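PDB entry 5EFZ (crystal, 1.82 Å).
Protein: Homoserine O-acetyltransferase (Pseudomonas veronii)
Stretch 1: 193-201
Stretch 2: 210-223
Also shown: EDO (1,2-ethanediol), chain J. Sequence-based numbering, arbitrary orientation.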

# COMPACT_ATOMS: atom_id res chain seq x y z
N GLU A 193 -4.88 9.17 -10.84
CA GLU A 193 -5.07 8.51 -12.13
C GLU A 193 -6.28 7.58 -12.11
O GLU A 193 -6.89 7.33 -13.15
CB GLU A 193 -3.79 7.77 -12.54
CG GLU A 193 -2.72 8.79 -12.93
CD GLU A 193 -1.35 8.21 -13.20
OE1 GLU A 193 -1.11 7.02 -12.87
OE2 GLU A 193 -0.49 8.98 -13.73
N ALA A 194 -6.64 7.06 -10.94
CA ALA A 194 -7.83 6.21 -10.85
C ALA A 194 -9.06 6.99 -11.36
O ALA A 194 -9.95 6.46 -12.03
CB ALA A 194 -8.05 5.77 -9.42
N ILE A 195 -9.08 8.28 -11.04
CA ILE A 195 -10.14 9.15 -11.48
C ILE A 195 -9.92 9.62 -12.91
O ILE A 195 -10.83 9.51 -13.73
CB ILE A 195 -10.26 10.36 -10.58
CG1 ILE A 195 -10.80 9.90 -9.22
CG2 ILE A 195 -11.17 11.41 -11.21
CD1 ILE A 195 -10.75 11.01 -8.16
N THR A 196 -8.73 10.12 -13.23
CA THR A 196 -8.56 10.80 -14.53
C THR A 196 -8.54 9.84 -15.70
O THR A 196 -8.83 10.24 -16.85
CB THR A 196 -7.29 11.67 -14.58
OG1 THR A 196 -6.14 10.84 -14.48
CG2 THR A 196 -7.28 12.74 -13.46
N THR A 197 -8.23 8.57 -15.45
CA THR A 197 -8.26 7.60 -16.56
C THR A 197 -9.67 7.06 -16.89
O THR A 197 -9.83 6.31 -17.86
CB THR A 197 -7.36 6.40 -16.28
OG1 THR A 197 -7.78 5.77 -15.06
CG2 THR A 197 -5.91 6.86 -16.14
N ASP A 198 -10.66 7.39 -16.08
CA ASP A 198 -12.05 7.06 -16.41
C ASP A 198 -12.46 7.92 -17.60
O ASP A 198 -12.42 9.16 -17.50
CB ASP A 198 -12.93 7.35 -15.18
CG ASP A 198 -14.38 6.90 -15.36
OD1 ASP A 198 -14.78 6.58 -16.50
OD2 ASP A 198 -15.11 6.89 -14.35
N PRO A 199 -12.85 7.31 -18.73
CA PRO A 199 -13.20 8.20 -19.85
C PRO A 199 -14.35 9.15 -19.51
O PRO A 199 -14.47 10.24 -20.08
CB PRO A 199 -13.62 7.23 -20.96
CG PRO A 199 -13.05 5.92 -20.60
CD PRO A 199 -13.00 5.89 -19.08
N ALA A 200 -15.21 8.73 -18.60
CA ALA A 200 -16.35 9.55 -18.19
C ALA A 200 -15.90 10.86 -17.51
O ALA A 200 -16.68 11.80 -17.40
CB ALA A 200 -17.26 8.77 -17.26
N PHE A 201 -14.66 10.91 -17.03
CA PHE A 201 -14.12 12.12 -16.41
C PHE A 201 -14.13 13.31 -17.40
O PHE A 201 -14.34 14.48 -17.01
CB PHE A 201 -12.72 11.85 -15.90
CG PHE A 201 -12.04 13.05 -15.30
CD1 PHE A 201 -12.54 13.65 -14.15
CD2 PHE A 201 -10.91 13.57 -15.90
CE1 PHE A 201 -11.93 14.76 -13.61
CE2 PHE A 201 -10.27 14.68 -15.35
CZ PHE A 201 -10.78 15.28 -14.21
N SER A 210 -21.83 11.39 -10.58
CA SER A 210 -22.29 10.03 -10.77
C SER A 210 -21.76 9.36 -12.06
O SER A 210 -21.58 8.14 -12.11
CB SER A 210 -23.82 10.02 -10.78
OG SER A 210 -24.32 8.72 -11.02
N ALA A 211 -21.51 10.17 -13.09
CA ALA A 211 -21.03 9.66 -14.37
C ALA A 211 -19.64 9.06 -14.22
O ALA A 211 -19.25 8.17 -14.98
CB ALA A 211 -21.00 10.76 -15.39
N VAL A 212 -18.90 9.56 -13.23
CA VAL A 212 -17.52 9.15 -13.00
C VAL A 212 -17.45 8.09 -11.88
O VAL A 212 -16.43 7.95 -11.21
CB VAL A 212 -16.61 10.37 -12.60
CG1 VAL A 212 -15.13 10.05 -12.76
CG2 VAL A 212 -16.94 11.59 -13.48
N ALA A 213 -18.52 7.33 -11.71
CA ALA A 213 -18.58 6.32 -10.65
C ALA A 213 -17.46 5.27 -10.74
O ALA A 213 -16.95 4.82 -9.71
CB ALA A 213 -19.95 5.65 -10.65
N ALA A 214 -17.08 4.86 -11.96
CA ALA A 214 -16.03 3.85 -12.09
C ALA A 214 -14.71 4.36 -11.51
O ALA A 214 -14.04 3.66 -10.76
CB ALA A 214 -15.85 3.42 -13.53
N GLY A 215 -14.33 5.59 -11.88
CA GLY A 215 -13.12 6.20 -11.36
C GLY A 215 -13.20 6.36 -9.85
O GLY A 215 -12.22 6.11 -9.13
N LEU A 216 -14.35 6.78 -9.35
CA LEU A 216 -14.49 6.99 -7.90
C LEU A 216 -14.40 5.64 -7.13
O LEU A 216 -13.82 5.58 -6.03
CB LEU A 216 -15.80 7.70 -7.57
CG LEU A 216 -15.85 9.19 -7.97
CD1 LEU A 216 -17.27 9.71 -7.85
CD2 LEU A 216 -14.90 10.03 -7.08
N GLU A 217 -14.99 4.59 -7.68
CA GLU A 217 -14.88 3.26 -7.07
C GLU A 217 -13.42 2.76 -7.06
O GLU A 217 -12.99 2.15 -6.08
CB GLU A 217 -15.77 2.25 -7.81
CG GLU A 217 -17.27 2.41 -7.51
CD GLU A 217 -18.11 1.24 -8.01
OE1 GLU A 217 -17.54 0.21 -8.48
OE2 GLU A 217 -19.36 1.36 -7.93
N ARG A 218 -12.66 3.00 -8.14
CA ARG A 218 -11.25 2.55 -8.18
C ARG A 218 -10.44 3.31 -7.13
O ARG A 218 -9.56 2.77 -6.46
CB ARG A 218 -10.62 2.75 -9.60
CG ARG A 218 -11.29 1.91 -10.70
CD ARG A 218 -10.78 2.30 -12.14
NE ARG A 218 -11.51 1.62 -13.22
CZ ARG A 218 -12.01 2.23 -14.30
NH1 ARG A 218 -11.86 3.54 -14.44
NH2 ARG A 218 -12.65 1.53 -15.23
N HIS A 219 -10.78 4.60 -7.00
CA HIS A 219 -10.19 5.48 -6.00
C HIS A 219 -10.47 4.91 -4.60
O HIS A 219 -9.56 4.79 -3.77
CB HIS A 219 -10.83 6.86 -6.19
CG HIS A 219 -10.18 7.98 -5.42
ND1 HIS A 219 -9.06 8.63 -5.87
CD2 HIS A 219 -10.55 8.59 -4.27
CE1 HIS A 219 -8.76 9.61 -5.03
NE2 HIS A 219 -9.64 9.60 -4.05
N ALA A 220 -11.73 4.52 -4.37
CA ALA A 220 -12.11 3.91 -3.09
C ALA A 220 -11.35 2.61 -2.83
O ALA A 220 -10.96 2.33 -1.70
CB ALA A 220 -13.62 3.66 -3.04
N LYS A 221 -11.17 1.78 -3.86
CA LYS A 221 -10.45 0.52 -3.65
C LYS A 221 -8.99 0.79 -3.27
O LYS A 221 -8.42 0.10 -2.41
CB LYS A 221 -10.49 -0.35 -4.90
CG LYS A 221 -11.79 -1.08 -5.13
CD LYS A 221 -11.53 -2.13 -6.22
CE LYS A 221 -12.74 -2.90 -6.62
NZ LYS A 221 -12.37 -3.87 -7.72
N LEU A 222 -8.38 1.79 -3.90
CA LEU A 222 -7.00 2.13 -3.56
C LEU A 222 -6.90 2.64 -2.14
O LEU A 222 -5.92 2.34 -1.44
CB LEU A 222 -6.46 3.18 -4.52
CG LEU A 222 -6.21 2.65 -5.92
CD1 LEU A 222 -6.19 3.80 -6.96
CD2 LEU A 222 -4.87 1.89 -5.96
N TRP A 223 -7.89 3.41 -1.70
CA TRP A 223 -7.95 3.85 -0.31
C TRP A 223 -8.13 2.67 0.65
O TRP A 223 -7.63 2.70 1.76
CB TRP A 223 -9.10 4.85 -0.12
CG TRP A 223 -8.64 6.24 -0.35
CD1 TRP A 223 -8.92 7.05 -1.43
CD2 TRP A 223 -7.79 7.01 0.52
NE1 TRP A 223 -8.31 8.28 -1.27
CE2 TRP A 223 -7.62 8.29 -0.08
CE3 TRP A 223 -7.20 6.76 1.77
CZ2 TRP A 223 -6.83 9.30 0.51
CZ3 TRP A 223 -6.41 7.78 2.36
CH2 TRP A 223 -6.26 9.03 1.73
C1 EDO J . -10.48 10.92 -20.00
O1 EDO J . -10.45 10.10 -18.83
C2 EDO J . -10.84 12.35 -19.63
O2 EDO J . -9.63 13.10 -19.47

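The two stretches form a close, largely apolar packing of a helix end and the turn and 3-10 segment after it against the first turns of a second helix, built around a glycine and small alanines and fastened by a single cross-stretch hydrogen bond from a backbone amide to an aspartate. The backbones come nearest at I195 and G215, whose CA atoms lie 4.2 Å apart. G215 suits this place because it has no side chain: a CB there would point toward the first stretch and lie tightly against A194 O, I195 CA and D198 CB. The bare G215 CA instead meets A194 O at 3.3 Å, a CA-H...O contact that gives this buried carbonyl, otherwise without a partner, a weakly polar neighbor.

A194 points its methyl toward the second helix and sits as a knob among G215, R218, H219 and L222. So short a side chain fills the hollow without holding the backbones apart, and A194 CB reaches L222 CD1 at 3.7 Å. The longer side chain of I195 starts out sideways, but its end comes nearer, placing I195 CD1 over a face of the H219 ring, 4.0 Å from the centroid, in a CH-pi contact. I195 CD1 also touches L216 CD2 at 4.4 Å.

D198 supplies the polar link. D198 OD2 accepts a hydrogen bond from G215 N at 2.9 Å; this amide lies in the first turn of the helix and has no backbone hydrogen-bond partner within the stretches, so the carboxylate supplies an acceptor. D198 OD1 accepts from A200 N at 3.0 Å, so one carboxylate both ties the stretches together and steadies its own turn.

Near the start of the second helix, V212, at the N-cap position, adds a branched apolar surface: V212 CG1 lies 4.3 Å from F201 CB. V212 CG1 also packs 3.5 Å from D198 OD2, a van der Waals contact beside the G215 hydrogen bond. A200 packs at this end too, its small CB approaching A211 O to 3.1 Å.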